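Local coordinates for VWFA domain-containing protein (Alicyclobacillus acidocaldarius subsp. acidocaldarius, PDB 3RAG) that is of unknown function but folds as a von Willebrand factor type A domain and holds a sodium ion, consistent with a metal-dependent adhesion-type site, at residues V41-V47 with M70-P76; L172-A178 with L189-S195; F179-E184 with R209-T214. The contacts are given in a common frame with arbitrary orientation. Numbering follows the deposited sequence.

Interaction 1 (V41-V47 with M70-P76)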
# COMPACT_ATOMS: atom_id res chain seq x y z
N VAL A 41 0.98 -5.01 3.15
CA VAL A 41 0.18 -5.00 1.92
C VAL A 41 -1.27 -4.72 2.31
O VAL A 41 -1.86 -5.46 3.10
CB VAL A 41 0.25 -6.35 1.16
CG1 VAL A 41 -0.50 -6.27 -0.19
CG2 VAL A 41 1.71 -6.74 0.92
N ASN A 42 -1.81 -3.63 1.77
CA ASN A 42 -3.21 -3.23 1.98
C ASN A 42 -3.99 -3.45 0.69
O ASN A 42 -3.42 -3.38 -0.42
CB ASN A 42 -3.28 -1.74 2.33
CG ASN A 42 -2.68 -1.42 3.69
OD1 ASN A 42 -2.02 -0.37 3.89
ND2 ASN A 42 -2.88 -2.30 4.62
N VAL A 43 -5.28 -3.76 0.80
CA VAL A 43 -6.08 -4.01 -0.41
C VAL A 43 -7.40 -3.24 -0.32
O VAL A 43 -8.13 -3.33 0.68
CB VAL A 43 -6.42 -5.50 -0.57
CG1 VAL A 43 -7.16 -5.73 -1.93
CG2 VAL A 43 -5.15 -6.37 -0.46
N ILE A 44 -7.69 -2.50 -1.38
CA ILE A 44 -9.02 -1.91 -1.53
C ILE A 44 -9.75 -2.65 -2.63
O ILE A 44 -9.31 -2.70 -3.79
CB ILE A 44 -8.93 -0.41 -1.91
CG1 ILE A 44 -8.35 0.38 -0.73
CG2 ILE A 44 -10.31 0.11 -2.33
CD1 ILE A 44 -8.06 1.88 -1.05
N GLY A 45 -10.89 -3.24 -2.27
CA GLY A 45 -11.77 -3.88 -3.26
C GLY A 45 -12.85 -2.87 -3.62
O GLY A 45 -13.30 -2.11 -2.77
N ILE A 46 -13.26 -2.84 -4.88
CA ILE A 46 -14.22 -1.84 -5.33
C ILE A 46 -15.60 -2.46 -5.53
O ILE A 46 -15.75 -3.47 -6.22
CB ILE A 46 -13.77 -1.19 -6.67
CG1 ILE A 46 -12.35 -0.59 -6.53
CG2 ILE A 46 -14.77 -0.11 -7.08
CD1 ILE A 46 -11.76 -0.13 -7.90
N VAL A 47 -16.62 -1.86 -4.90
CA VAL A 47 -18.00 -2.23 -5.18
C VAL A 47 -18.44 -1.57 -6.51
O VAL A 47 -18.52 -0.35 -6.60
CB VAL A 47 -18.94 -1.73 -4.08
CG1 VAL A 47 -20.41 -2.14 -4.37
CG2 VAL A 47 -18.48 -2.22 -2.68
N MSE A 70 -4.54 -4.21 5.81
CA MSE A 70 -5.99 -4.07 5.96
C MSE A 70 -6.66 -4.29 4.63
O MSE A 70 -6.07 -4.00 3.59
CB MSE A 70 -6.33 -2.63 6.44
CG MSE A 70 -6.04 -2.35 7.90
SE MSE A 70 -6.43 -0.63 8.38
CE MSE A 70 -7.63 -0.17 7.20
N CYS A 71 -7.90 -4.78 4.67
CA CYS A 71 -8.73 -4.85 3.47
C CYS A 71 -10.00 -4.05 3.72
O CYS A 71 -10.66 -4.22 4.76
CB CYS A 71 -9.10 -6.31 3.15
SG CYS A 71 -10.30 -6.45 1.80
N ARG A 72 -10.34 -3.17 2.78
CA ARG A 72 -11.61 -2.47 2.84
C ARG A 72 -12.26 -2.58 1.47
O ARG A 72 -11.56 -2.67 0.46
CB ARG A 72 -11.41 -0.98 3.21
CG ARG A 72 -10.95 -0.78 4.66
CD ARG A 72 -11.99 -1.25 5.67
NE ARG A 72 -11.54 -1.01 7.04
CZ ARG A 72 -10.87 -1.89 7.79
NH1 ARG A 72 -10.52 -1.56 9.04
NH2 ARG A 72 -10.57 -3.09 7.32
N ILE A 73 -13.58 -2.57 1.45
CA ILE A 73 -14.36 -2.78 0.24
C ILE A 73 -15.31 -1.58 0.10
O ILE A 73 -16.13 -1.35 0.97
CB ILE A 73 -15.12 -4.11 0.32
CG1 ILE A 73 -14.11 -5.27 0.40
CG2 ILE A 73 -16.04 -4.29 -0.91
CD1 ILE A 73 -14.74 -6.63 0.79
N VAL A 74 -15.15 -0.79 -0.96
CA VAL A 74 -15.83 0.51 -0.97
C VAL A 74 -16.33 0.88 -2.34
O VAL A 74 -15.86 0.35 -3.34
CB VAL A 74 -14.91 1.66 -0.43
CG1 VAL A 74 -14.46 1.39 1.02
CG2 VAL A 74 -13.68 1.89 -1.33
N GLN A 75 -17.30 1.78 -2.41
CA GLN A 75 -17.71 2.32 -3.70
C GLN A 75 -16.63 3.25 -4.26
O GLN A 75 -15.79 3.76 -3.51
CB GLN A 75 -19.03 3.06 -3.55
CG GLN A 75 -20.14 2.12 -3.14
CD GLN A 75 -21.45 2.84 -2.85
OE1 GLN A 75 -21.46 3.92 -2.26
NE2 GLN A 75 -22.56 2.24 -3.27
N PRO A 76 -16.64 3.46 -5.59
CA PRO A 76 -15.59 4.26 -6.25
C PRO A 76 -15.43 5.64 -5.62
O PRO A 76 -14.30 6.06 -5.43
CB PRO A 76 -16.11 4.36 -7.69
CG PRO A 76 -16.87 3.07 -7.88
CD PRO A 76 -17.55 2.83 -6.56
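Five main-chain hydrogen bonds join segments 41-47 and 70-76, whose strands run parallel. Val43 N donates to Met70 O at 2.9 Å and Arg72 N to Val43 O at 3.1 Å; Gly45 N then reaches Arg72 O at 2.9 Å, Val74 N reaches Gly45 O at 2.9 Å, and Val47 N closes the ladder on Val74 O at 2.8 Å. Val43 and Gly45 each use both N and O, and Val47 its N, the alternation of a regular parallel ladder, with segment axes 4.7 Å apart at 20°. CA-H...O contacts fill in between, the shortest from Cys71 CA to Val43 O at 3.2 Å. On the edge strand the Arg72 side chain folds back, its NH2 donating to Cys71 O at 2.8 Å.

Packing follows on both faces. Ile44 and Ile46 share one face with Val74: Ile44 CG2 lies 3.9 Å from Val74 CG2, and Ile46 CG2 meets Pro76 CG at 3.9 Å. Val43, Cys71 and Ile73 project to the other, where Gly45, without a side chain, lets Ile73 lie close over the strand. Past the strand end, Val47 turns toward its neighbour and sets CG2 3.7 Å from Ile73 CG2.

The two strands are the beta elements of a beta-alpha-beta unit, and its helix 58-66 lies against Val43, Cys71 and Ile73. Helix 79-106 covers the Ile44 and Val74 face, touching also selenomethionine Met70, while Asn42 and Ile44 bond through their backbones to strand 10-17, so 40-46 is an inner strand and 71-74 the outermost on this side of the sheet.

Interaction 2 (L172-A178 with L189-S195)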
# COMPACT_ATOMS: atom_id res chain seq x y z
N LEU A 172 8.35 11.30 0.79
CA LEU A 172 7.46 10.39 0.12
C LEU A 172 8.10 9.86 -1.16
O LEU A 172 8.60 10.64 -1.99
CB LEU A 172 6.16 11.11 -0.25
CG LEU A 172 5.17 10.30 -1.07
CD1 LEU A 172 4.65 9.10 -0.26
CD2 LEU A 172 4.02 11.19 -1.51
N ALA A 173 8.08 8.54 -1.33
CA ALA A 173 8.50 7.94 -2.58
C ALA A 173 7.36 7.03 -3.03
O ALA A 173 7.09 6.03 -2.38
CB ALA A 173 9.79 7.13 -2.40
N VAL A 174 6.67 7.41 -4.09
CA VAL A 174 5.55 6.61 -4.59
C VAL A 174 5.85 6.12 -6.00
O VAL A 174 6.29 6.88 -6.88
CB VAL A 174 4.22 7.41 -4.56
CG1 VAL A 174 4.33 8.67 -5.41
CG2 VAL A 174 3.04 6.56 -5.02
N SER A 175 5.60 4.84 -6.22
CA SER A 175 5.70 4.27 -7.56
C SER A 175 4.33 3.68 -7.89
O SER A 175 3.58 3.31 -6.98
CB SER A 175 6.76 3.16 -7.57
OG SER A 175 6.79 2.49 -8.82
N VAL A 176 4.00 3.59 -9.17
CA VAL A 176 2.72 3.03 -9.55
C VAL A 176 2.95 1.93 -10.58
O VAL A 176 3.75 2.08 -11.52
CB VAL A 176 1.80 4.12 -10.18
CG1 VAL A 176 0.47 3.52 -10.66
CG2 VAL A 176 1.59 5.30 -9.20
N ILE A 177 2.28 0.80 -10.37
CA ILE A 177 2.27 -0.21 -11.40
C ILE A 177 0.86 -0.61 -11.72
O ILE A 177 -0.05 -0.46 -10.90
CB ILE A 177 3.10 -1.45 -11.03
CG1 ILE A 177 2.50 -2.18 -9.87
CG2 ILE A 177 4.53 -1.10 -10.67
CD1 ILE A 177 3.42 -3.31 -9.40
N ALA A 178 0.68 -1.09 -12.95
CA ALA A 178 -0.59 -1.61 -13.42
C ALA A 178 -0.46 -3.11 -13.68
O ALA A 178 0.60 -3.59 -14.05
CB ALA A 178 -0.98 -0.92 -14.73
N LEU A 189 5.21 -0.88 -15.40
CA LEU A 189 5.63 0.18 -14.50
C LEU A 189 5.07 1.49 -15.03
O LEU A 189 5.45 1.96 -16.10
CB LEU A 189 7.16 0.25 -14.44
CG LEU A 189 7.70 1.36 -13.51
CD1 LEU A 189 7.40 1.03 -12.06
CD2 LEU A 189 9.20 1.55 -13.74
N VAL A 190 4.15 2.10 -14.28
CA VAL A 190 3.53 3.35 -14.71
C VAL A 190 4.44 4.55 -14.40
O VAL A 190 4.63 5.45 -15.24
CB VAL A 190 2.13 3.53 -14.07
CG1 VAL A 190 1.50 4.85 -14.51
CG2 VAL A 190 1.24 2.37 -14.48
N GLN A 191 4.99 4.57 -13.19
CA GLN A 191 6.03 5.54 -12.89
C GLN A 191 6.98 4.95 -11.89
O GLN A 191 6.59 4.16 -11.04
CB GLN A 191 5.43 6.82 -12.33
CG GLN A 191 4.84 6.66 -10.91
CD GLN A 191 4.51 8.01 -10.29
OE1 GLN A 191 5.01 8.37 -9.21
NE2 GLN A 191 3.68 8.78 -10.98
N PRO A 192 8.26 5.32 -11.99
CA PRO A 192 9.24 4.93 -10.98
C PRO A 192 8.98 5.75 -9.73
O PRO A 192 8.16 6.66 -9.77
CB PRO A 192 10.58 5.32 -11.62
CG PRO A 192 10.25 6.35 -12.64
CD PRO A 192 8.87 6.01 -13.14
N PHE A 193 9.67 5.43 -8.64
CA PHE A 193 9.52 6.21 -7.41
C PHE A 193 9.74 7.71 -7.58
O PHE A 193 10.72 8.14 -8.19
CB PHE A 193 10.45 5.70 -6.31
CG PHE A 193 10.02 4.38 -5.75
CD1 PHE A 193 8.95 4.30 -4.88
CD2 PHE A 193 10.67 3.21 -6.11
CE1 PHE A 193 8.55 3.08 -4.35
CE2 PHE A 193 10.27 1.99 -5.58
CZ PHE A 193 9.22 1.93 -4.70
N SER A 194 8.81 8.48 -7.04
CA SER A 194 8.87 9.93 -7.14
C SER A 194 8.11 10.54 -5.97
O SER A 194 7.30 9.87 -5.33
CB SER A 194 8.24 10.39 -8.46
OG SER A 194 8.10 11.80 -8.49
N SER A 195 8.34 11.81 -5.70
CA SER A 195 7.58 12.49 -4.66
C SER A 195 6.19 12.88 -5.15
O SER A 195 5.36 13.33 -4.37
CB SER A 195 8.33 13.74 -4.19
OG SER A 195 8.67 14.52 -5.32
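Phe193, Val176 and Ser175 bury the most surface where strand 172-178 pairs antiparallel with 189-195. Phe193 sits where the second chain turns a corner. One face of its ring takes Ser175 CB, 3.7 Å from the ring centroid and 14° off the normal, a CH-pi contact; Ala173 O lies near the ring edge, 3.6 Å from Phe193 CD1. The ring also stacks with His228 and touches Leu224 of helix 214-232.

Val176 stands opposite the two residues of a classic beta bulge, Val190 and Gln191. Its O accepts from two successive amides, Val190 N at 2.8 Å and Gln191 N at 3.2 Å, so two residues face one; Val190, at phi/psi -81/-45, takes the helical-like twist that allows this. Val176 N answers with a bond to Gln191 O at 3.2 Å, and Val176 CG1 packs 3.8 Å from Val190 CB, beside Leu202 of helix 199-205.

Ser175 adds a side-chain bond, its OG donating to Gln191 O at 2.8 Å, so that Gln191 O accepts a second hydrogen bond, beside that from Val176 N. The register slips again here, and regular pairing resumes at Val174 and Ser194, with Val174 N to Ser194 O at 2.8 Å and Ser194 N to Val174 O at 3.0 Å.

Pro192 has no amide hydrogen to give between these two bonded stations. Doubled acceptors and a serine hydroxyl therefore hold the hairpin together through its irregularities, while the apolar groups of Phe193 and Val190 carry it onto helices on both sides of the sheet edge.

Interaction 3 (F179-E184 with R209-T214)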
# COMPACT_ATOMS: atom_id res chain seq x y z
N PHE A 179 -1.55 -3.84 -13.47
CA PHE A 179 -1.60 -5.25 -13.79
C PHE A 179 -2.96 -5.54 -14.41
O PHE A 179 -3.99 -5.17 -13.86
CB PHE A 179 -1.32 -6.14 -12.56
CG PHE A 179 -2.31 -6.00 -11.42
CD1 PHE A 179 -3.30 -6.96 -11.23
CD2 PHE A 179 -2.25 -4.93 -10.53
CE1 PHE A 179 -4.20 -6.87 -10.18
CE2 PHE A 179 -3.16 -4.81 -9.44
CZ PHE A 179 -4.13 -5.79 -9.27
N PRO A 180 -2.97 -6.21 -15.56
CA PRO A 180 -1.82 -6.77 -16.29
C PRO A 180 -1.00 -5.72 -17.05
O PRO A 180 -1.32 -4.54 -17.01
CB PRO A 180 -2.48 -7.72 -17.29
CG PRO A 180 -3.82 -7.10 -17.56
CD PRO A 180 -4.25 -6.45 -16.27
N GLY A 181 0.06 -6.16 -17.73
CA GLY A 181 0.95 -5.25 -18.44
C GLY A 181 0.61 -5.08 -19.91
O GLY A 181 -0.41 -5.61 -20.37
N LYS A 182 1.44 -4.35 -20.64
CA LYS A 182 1.20 -4.10 -22.06
C LYS A 182 1.36 -5.39 -22.83
O LYS A 182 2.19 -6.24 -22.48
CB LYS A 182 2.21 -3.08 -22.61
CG LYS A 182 2.35 -1.81 -21.79
CD LYS A 182 3.45 -0.89 -22.33
CE LYS A 182 3.70 0.28 -21.38
NZ LYS A 182 4.71 1.23 -21.91
N GLY A 183 0.60 -5.53 -23.91
CA GLY A 183 0.67 -6.73 -24.71
C GLY A 183 0.45 -7.95 -23.83
O GLY A 183 -0.59 -8.08 -23.18
N GLU A 184 1.46 -8.82 -23.79
CA GLU A 184 1.34 -10.08 -23.06
C GLU A 184 2.09 -10.01 -21.72
O GLU A 184 2.23 -11.03 -21.04
CB GLU A 184 1.89 -11.24 -23.90
CG GLU A 184 1.39 -11.23 -25.35
CD GLU A 184 -0.11 -11.07 -25.44
OE1 GLU A 184 -0.83 -11.84 -24.75
OE2 GLU A 184 -0.57 -10.17 -26.18
N ARG A 209 -7.88 -4.02 -20.05
CA ARG A 209 -7.92 -5.19 -20.91
C ARG A 209 -7.33 -6.38 -20.16
O ARG A 209 -6.56 -6.20 -19.23
CB ARG A 209 -7.13 -4.93 -22.19
CG ARG A 209 -5.70 -4.50 -21.96
CD ARG A 209 -5.01 -4.14 -23.26
NE ARG A 209 -4.62 -5.32 -24.02
CZ ARG A 209 -3.51 -6.02 -23.80
NH1 ARG A 209 -2.67 -5.65 -22.84
NH2 ARG A 209 -3.23 -7.09 -24.54
N GLY A 210 -7.67 -7.58 -20.60
CA GLY A 210 -7.12 -8.78 -20.01
C GLY A 210 -7.71 -9.22 -18.68
O GLY A 210 -8.74 -8.71 -18.23
N GLY A 211 -7.04 -10.18 -18.06
CA GLY A 211 -7.46 -10.76 -16.79
C GLY A 211 -6.73 -10.07 -15.66
O GLY A 211 -6.23 -8.95 -15.83
N THR A 212 -6.72 -10.70 -14.50
CA THR A 212 -6.04 -10.11 -13.36
C THR A 212 -4.97 -11.02 -12.78
O THR A 212 -5.26 -12.06 -12.20
CB THR A 212 -7.05 -9.74 -12.25
OG1 THR A 212 -7.23 -10.86 -11.38
CG2 THR A 212 -8.39 -9.36 -12.85
N PRO A 213 -3.73 -10.57 -12.91
CA PRO A 213 -2.55 -11.25 -12.35
C PRO A 213 -2.05 -10.54 -11.10
O PRO A 213 -1.00 -9.88 -11.07
CB PRO A 213 -1.54 -11.19 -13.51
CG PRO A 213 -1.89 -9.89 -14.21
CD PRO A 213 -3.40 -9.78 -14.13
N THR A 214 -2.83 -10.66 -10.04
CA THR A 214 -2.52 -9.95 -8.83
C THR A 214 -1.23 -10.43 -8.19
O THR A 214 -0.55 -9.65 -7.55
CB THR A 214 -3.67 -10.13 -7.80
OG1 THR A 214 -4.92 -9.98 -8.49
CG2 THR A 214 -3.55 -9.09 -6.69
O HOH W 1 -2.09 -3.69 -20.34
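Arg209 decides the polar part of this loop-to-loop contact. With chi1 p, chi2 t and chi3 m, its side chain curls over the 179-184 turn and presents the edge of the guanidinium to Gly183 O, which accepts from NH2 at 3.1 Å and from NH1 at 3.2 Å. A water takes a bond from Arg209 NH1 at 3.2 Å and gives a weak one to Gly181 O at 2.6 Å. Gly183 bends the turn at positive phi (54°). Gly210 is also at positive phi (78°), and a CB there would crowd Pro180 CG.

Pro180 follows a cis peptide bond, which swings its ring against the second loop: CD lies 3.2 Å from Gly211 O, and CB 3.8 Å from Pro213 CG. Phe179, in the p rotamer (62°), points toward the same loop and places CD1 4.0 Å from Pro213 CD and CE1 3.6 Å from Thr214 OG1.

Pro213 is the N-cap residue of helix 214-232. Thr212 just before it rests on Asp142 and on Ser144, which binds the sodium ion with Asp18 and Ser146; the arrangement resembles the threonine-bearing loop of a metal ion-dependent adhesion site in von Willebrand A domains.

How the interactions relate
Interactions 1 and 2 belong to the same six-stranded sheet, joining its two outermost strands, 71-74 and 188-194, to their inner neighbours, with centres about 20 Å apart. Their chemistry differs: interaction 1 is a regular parallel ladder within a beta-alpha-beta unit, interaction 2 an antiparallel hairpin pair broken by bulges and helped by a serine hydroxyl. Both combine buried inner strands with more exposed edges. Interaction 3 lies farther out, its centre about 19 Å from the centre of the chain, and joins loops through an arginine, a water and proline packing instead of a ladder. It continues directly from segment 172-178 of interaction 2, linking that hairpin to the sodium-site end of the sheet.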